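Local structure of DTDP-4-dehydrorhamnose reductase, rfbD ortholog (Clostridium acetobutylicum, 1VL0) at residues I275-W279 with K280-K284. The protein probably reduces dTDP-6-deoxy-L-lyxo-4-hexulose to dTDP-L-rhamnose, the closing step of dTDP-L-rhamnose biosynthesis, and binds a nicotinamide dinucleotide cofactor. Residues are numbered along the deposited sequence; the frame is centred on the assembly and turned at random.
Sequences ITREW and KESLK
The carbonyl O of Glu278, the N-cap residue of helix 279-290, takes two backbone N-H groups of the first turn: a nearly straight bond from Ser282 N at 3.3 Å and a weak, bent one from Glu281 N. Leu283 N bonds to Trp279 O at 3.0 Å and carries the helix on. The carboxylate of Glu281 reaches back over the helix start through water. One water links Glu281 OE1 to the backbone N of Glu278, while another, in the plane of the Arg277 guanidinium, accepts from NH1 and donates to Glu281 OE2, 2.7 Å away. Arg277 NH1 and Glu281 OE2 stay 4.7 Å apart, with no direct salt bridge between them and the two flat groups turned 61° to each other. Arg277 CD packs against OE2 instead, and a bend at chi3 (-64°) folds the guanidinium beside Ser282, whose CA lies above one face of the guanidinium, off toward its rim. Arg277 NH2 forms salt bridges with Asp199 and Glu285; Asp199 also bonds Ser282 OG, tying both residues to one carboxylate. Lys280 CG makes a CH-pi contact over the face of the Trp279 indole, 3.6 Å from the centroid of its six-membered ring, and the extended lysine chain runs alongside the indole in the same direction, bringing Lys280 CE close to Trp279 CZ2. Leu283 CD2 meets the edge of that ring near its plane, 3.9 Å from Trp279 CZ3. The turn thus joins the loop after helix 266-270 to helix 279-290, with Arg277 against helix 197-210, Trp279 touching strand 191-196 and helix 226-237, and Leu283 also touching helix 226-237.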
# COMPACT_ATOMS: atom_id res chain seq x y z
N ILE A 275 9.67 20.60 -15.92
CA ILE A 275 9.49 21.34 -17.15
C ILE A 275 8.32 22.29 -17.17
O ILE A 275 8.08 22.90 -18.18
CB ILE A 275 9.40 20.37 -18.33
CG1 ILE A 275 8.20 19.41 -18.20
CG2 ILE A 275 10.70 19.58 -18.46
CD1 ILE A 275 7.76 18.82 -19.51
N THR A 276 7.55 22.42 -16.08
CA THR A 276 6.45 23.37 -16.07
C THR A 276 6.99 24.79 -16.09
O THR A 276 8.12 25.04 -15.73
CB THR A 276 5.51 23.23 -14.87
OG1 THR A 276 6.23 23.37 -13.63
CG2 THR A 276 4.90 21.86 -14.82
N ARG A 277 6.15 25.72 -16.52
CA ARG A 277 6.55 27.10 -16.59
C ARG A 277 5.96 27.87 -15.44
O ARG A 277 5.04 27.41 -14.75
CB ARG A 277 6.08 27.72 -17.91
CG ARG A 277 6.72 27.12 -19.13
CD ARG A 277 6.04 27.48 -20.38
NE ARG A 277 4.69 26.95 -20.41
CZ ARG A 277 3.84 27.12 -21.39
NH1 ARG A 277 4.17 27.84 -22.45
NH2 ARG A 277 2.65 26.57 -21.32
N GLU A 278 6.50 29.05 -15.24
CA GLU A 278 5.96 30.01 -14.27
C GLU A 278 4.50 30.29 -14.64
O GLU A 278 4.17 30.43 -15.82
CB GLU A 278 6.76 31.32 -14.34
CG GLU A 278 8.17 31.25 -13.78
CD GLU A 278 8.20 31.10 -12.28
OE1 GLU A 278 7.22 31.52 -11.58
OE2 GLU A 278 9.22 30.53 -11.81
N TRP A 279 3.65 30.41 -13.62
CA TRP A 279 2.24 30.43 -13.84
C TRP A 279 1.82 31.60 -14.73
O TRP A 279 0.98 31.45 -15.59
CB TRP A 279 1.50 30.39 -12.51
CG TRP A 279 1.51 31.61 -11.64
CD1 TRP A 279 2.37 31.88 -10.61
CD2 TRP A 279 0.56 32.68 -11.67
NE1 TRP A 279 2.02 33.06 -10.00
CE2 TRP A 279 0.92 33.58 -10.63
CE3 TRP A 279 -0.54 33.00 -12.47
CZ2 TRP A 279 0.22 34.77 -10.38
CZ3 TRP A 279 -1.24 34.13 -12.23
CH2 TRP A 279 -0.86 35.02 -11.16
N LYS A 280 2.46 32.74 -14.58
CA LYS A 280 2.06 33.92 -15.39
C LYS A 280 2.37 33.75 -16.87
O LYS A 280 1.65 34.26 -17.73
CB LYS A 280 2.75 35.16 -14.85
CG LYS A 280 2.11 35.65 -13.55
CD LYS A 280 2.79 36.88 -13.08
CE LYS A 280 2.15 37.40 -11.79
NZ LYS A 280 2.90 38.60 -11.35
N GLU A 281 3.43 33.03 -17.18
CA GLU A 281 3.79 32.74 -18.56
C GLU A 281 2.77 31.80 -19.24
O GLU A 281 2.38 32.02 -20.38
CB GLU A 281 5.18 32.13 -18.57
CG GLU A 281 5.77 31.85 -19.94
CD GLU A 281 7.17 31.21 -19.89
OE1 GLU A 281 7.79 31.17 -18.80
OE2 GLU A 281 7.63 30.72 -20.96
N SER A 282 2.39 30.73 -18.55
CA SER A 282 1.42 29.81 -19.02
C SER A 282 0.09 30.51 -19.23
O SER A 282 -0.63 30.25 -20.21
CB SER A 282 1.27 28.67 -18.02
OG SER A 282 2.42 27.86 -18.02
N LEU A 283 -0.26 31.36 -18.29
CA LEU A 283 -1.54 32.04 -18.28
C LEU A 283 -1.60 33.04 -19.46
O LEU A 283 -2.59 33.03 -20.25
CB LEU A 283 -1.74 32.74 -16.93
CG LEU A 283 -3.05 33.52 -16.89
CD1 LEU A 283 -4.32 32.63 -17.21
CD2 LEU A 283 -3.18 34.28 -15.61
N LYS A 284 -0.53 33.80 -19.65
CA LYS A 284 -0.47 34.71 -20.80
C LYS A 284 -0.65 33.97 -22.12
O LYS A 284 -1.37 34.44 -23.01
CB LYS A 284 0.82 35.52 -20.85
CG LYS A 284 0.78 36.59 -21.94
CD LYS A 284 1.87 37.64 -21.86
CE LYS A 284 1.56 38.80 -22.83
NZ LYS A 284 1.30 38.34 -24.27
O HOH W 1 6.45 29.67 -23.14
O HOH W 2 4.72 33.52 -12.87
O HOH W 3 8.77 29.73 -16.97